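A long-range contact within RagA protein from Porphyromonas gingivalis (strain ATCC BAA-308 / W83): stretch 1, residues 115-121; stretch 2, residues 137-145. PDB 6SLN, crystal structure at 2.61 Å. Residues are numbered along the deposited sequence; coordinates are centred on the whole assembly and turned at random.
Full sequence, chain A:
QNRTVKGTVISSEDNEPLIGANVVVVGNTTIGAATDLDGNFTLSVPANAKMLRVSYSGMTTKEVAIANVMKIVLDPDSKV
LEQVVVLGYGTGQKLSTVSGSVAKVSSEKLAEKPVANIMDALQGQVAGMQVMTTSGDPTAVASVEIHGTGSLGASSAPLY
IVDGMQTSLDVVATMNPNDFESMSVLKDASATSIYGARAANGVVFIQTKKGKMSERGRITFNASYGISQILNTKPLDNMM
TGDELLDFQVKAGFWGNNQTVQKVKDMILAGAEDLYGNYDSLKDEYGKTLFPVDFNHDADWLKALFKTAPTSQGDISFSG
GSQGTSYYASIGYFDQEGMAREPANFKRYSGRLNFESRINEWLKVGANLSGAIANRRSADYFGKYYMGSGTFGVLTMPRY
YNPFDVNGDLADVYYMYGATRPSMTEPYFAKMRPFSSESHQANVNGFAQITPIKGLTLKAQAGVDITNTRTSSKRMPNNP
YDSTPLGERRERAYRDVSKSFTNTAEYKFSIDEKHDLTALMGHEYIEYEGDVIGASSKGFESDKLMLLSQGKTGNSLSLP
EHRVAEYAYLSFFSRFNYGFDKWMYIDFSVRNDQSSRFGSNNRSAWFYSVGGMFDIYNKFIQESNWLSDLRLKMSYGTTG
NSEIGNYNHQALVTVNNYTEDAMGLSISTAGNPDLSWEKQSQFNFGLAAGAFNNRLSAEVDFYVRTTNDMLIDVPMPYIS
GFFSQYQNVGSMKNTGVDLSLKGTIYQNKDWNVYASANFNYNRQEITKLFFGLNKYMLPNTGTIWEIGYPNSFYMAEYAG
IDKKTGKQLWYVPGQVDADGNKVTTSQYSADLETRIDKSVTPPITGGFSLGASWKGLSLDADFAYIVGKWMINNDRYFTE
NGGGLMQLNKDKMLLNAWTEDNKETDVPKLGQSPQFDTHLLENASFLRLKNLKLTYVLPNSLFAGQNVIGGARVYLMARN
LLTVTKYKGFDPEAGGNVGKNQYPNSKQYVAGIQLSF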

# COMPACT_ATOMS: atom_id res chain seq x y z
N VAL A 115 22.16 23.72 -6.79
CA VAL A 115 20.79 23.24 -6.92
C VAL A 115 20.80 21.87 -7.59
O VAL A 115 21.72 21.52 -8.34
CB VAL A 115 19.89 24.21 -7.71
CG1 VAL A 115 19.41 25.35 -6.80
CG2 VAL A 115 20.61 24.74 -8.93
N ALA A 116 19.76 21.08 -7.30
CA ALA A 116 19.61 19.77 -7.92
C ALA A 116 19.17 19.87 -9.37
O ALA A 116 19.34 18.91 -10.12
CB ALA A 116 18.61 18.92 -7.16
N ASN A 117 18.59 21.00 -9.75
CA ASN A 117 17.97 21.19 -11.07
C ASN A 117 19.07 21.56 -12.06
O ASN A 117 19.40 22.73 -12.24
CB ASN A 117 16.87 22.24 -10.96
CG ASN A 117 16.35 22.68 -12.30
OD1 ASN A 117 16.00 23.84 -12.47
ND2 ASN A 117 16.29 21.77 -13.26
N ILE A 118 19.64 20.53 -12.70
CA ILE A 118 20.83 20.69 -13.55
C ILE A 118 20.55 21.53 -14.78
O ILE A 118 21.43 22.28 -15.24
CB ILE A 118 21.37 19.30 -13.94
CG1 ILE A 118 22.54 19.42 -14.93
CG2 ILE A 118 20.27 18.47 -14.56
CD1 ILE A 118 23.84 19.88 -14.29
N MET A 119 19.34 21.45 -15.36
CA MET A 119 19.07 22.19 -16.59
C MET A 119 19.18 23.69 -16.37
O MET A 119 19.53 24.44 -17.30
CB MET A 119 17.68 21.83 -17.13
CG MET A 119 17.64 20.48 -17.89
SD MET A 119 18.86 20.44 -19.23
CE MET A 119 20.12 19.36 -18.58
N ASP A 120 18.92 24.14 -15.13
CA ASP A 120 19.07 25.54 -14.78
C ASP A 120 20.47 26.06 -15.12
O ASP A 120 20.62 27.23 -15.49
CB ASP A 120 18.78 25.73 -13.29
CG ASP A 120 18.82 27.18 -12.88
OD1 ASP A 120 17.81 27.88 -13.07
OD2 ASP A 120 19.88 27.60 -12.36
N ALA A 121 21.48 25.19 -15.04
CA ALA A 121 22.85 25.59 -15.32
C ALA A 121 23.12 25.81 -16.81
O ALA A 121 24.21 26.26 -17.16
CB ALA A 121 23.83 24.53 -14.78
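Stretch 2 137-145: DPTAVASVE

A single asparagine carries much of this contact. Asn117 is buried, its CA-to-CB bond points toward stretch 2, and it gives up more surface to the partner (61 Å²) than any other residue on either side. Asn117 CB lies 3.3 Å from Ala140 O, and the asparagine side chain reaches past Val141 to Ala142. The carboxamide is probably turned over in the model, so its polar contact with the backbone N of Ala142 is best left open.

The general principle is that a small interface, here 267 Å² summed over both sides, can be built around one buried polar side chain, with a small apolar patch beside it. Stretch 2 begins in a type I beta turn from Asp137 to Ala140, closed by Ala140 N to Asp137 O at 2.8 Å. Asp137 OD1 also accepts hydrogen bonds from Thr139 N (2.8 Å) and Thr139 OG1 (2.6 Å), within the same turn. Past the turn the chain extends, and Ser143 to Glu145 belong to a strand that continues beyond the stretch. Stretch 1 is largely loop and includes 3-10 geometry through Met119, Asp120 and Ala121.

The two chains advance in the same sense: Asn117 pairs with Val141 (CA to CA, 5.7 Å), and Met119 with Ala142 (CA to CA, 5.9 Å). Earlier along both, Ala116 CB approaches Pro138 O at 4.2 Å. In the extended part of stretch 2 the CA-to-CB bonds alternate: those of Ala142 and Val144 point toward stretch 1, those of Val141 and Ser143 away. Met119 meets both inward residues, with Met119 CB 3.8 Å from Ala142 CB and Met119 CG 4.0 Å from Val144 CG2, before the end of its side chain leads away.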

# COMPACT_ATOMS: atom_id res chain seq x y z
N ASP A 137 11.56 26.20 -5.50
CA ASP A 137 11.46 24.96 -4.75
C ASP A 137 12.60 24.01 -5.12
O ASP A 137 12.83 23.76 -6.31
CB ASP A 137 10.10 24.34 -5.05
CG ASP A 137 9.82 23.11 -4.24
OD1 ASP A 137 10.62 22.14 -4.35
OD2 ASP A 137 8.78 23.12 -3.54
N PRO A 138 13.34 23.47 -4.15
CA PRO A 138 14.52 22.65 -4.49
C PRO A 138 14.19 21.45 -5.35
O PRO A 138 15.09 20.95 -6.04
CB PRO A 138 15.06 22.21 -3.12
CG PRO A 138 14.41 23.09 -2.14
CD PRO A 138 13.09 23.51 -2.70
N THR A 139 12.94 20.98 -5.35
CA THR A 139 12.54 19.87 -6.21
C THR A 139 11.91 20.34 -7.50
O THR A 139 11.23 19.56 -8.17
CB THR A 139 11.57 18.94 -5.48
OG1 THR A 139 10.38 19.65 -5.15
CG2 THR A 139 12.20 18.40 -4.22
N ALA A 140 12.11 21.60 -7.87
CA ALA A 140 11.56 22.09 -9.12
C ALA A 140 12.47 21.70 -10.28
O ALA A 140 13.70 21.77 -10.19
CB ALA A 140 11.37 23.60 -9.09
N VAL A 141 11.84 21.29 -11.38
CA VAL A 141 12.52 20.90 -12.61
C VAL A 141 12.35 22.00 -13.65
O VAL A 141 11.25 22.53 -13.83
CB VAL A 141 11.96 19.57 -13.13
CG1 VAL A 141 12.93 18.95 -14.04
CG2 VAL A 141 11.68 18.65 -11.97
N ALA A 142 13.44 22.36 -14.33
CA ALA A 142 13.39 23.40 -15.36
C ALA A 142 12.62 22.93 -16.58
O ALA A 142 12.60 21.74 -16.92
CB ALA A 142 14.79 23.82 -15.80
N SER A 143 11.98 23.88 -17.26
CA SER A 143 11.41 23.61 -18.57
C SER A 143 12.43 23.95 -19.65
O SER A 143 13.19 24.92 -19.52
CB SER A 143 10.12 24.40 -18.77
OG SER A 143 10.35 25.79 -18.83
N VAL A 144 12.48 23.14 -20.70
CA VAL A 144 13.38 23.37 -21.83
C VAL A 144 12.58 23.32 -23.12
O VAL A 144 11.76 22.43 -23.32
CB VAL A 144 14.53 22.35 -21.87
CG1 VAL A 144 15.45 22.70 -23.01
CG2 VAL A 144 15.30 22.32 -20.54
N GLU A 145 12.84 24.29 -24.01
CA GLU A 145 12.29 24.32 -25.36
C GLU A 145 13.40 24.69 -26.34
O GLU A 145 14.02 25.75 -26.19
CB GLU A 145 11.13 25.32 -25.49
CG GLU A 145 9.87 25.00 -24.66
CD GLU A 145 8.79 26.07 -24.79
OE1 GLU A 145 9.12 27.18 -25.24
OE2 GLU A 145 7.62 25.81 -24.45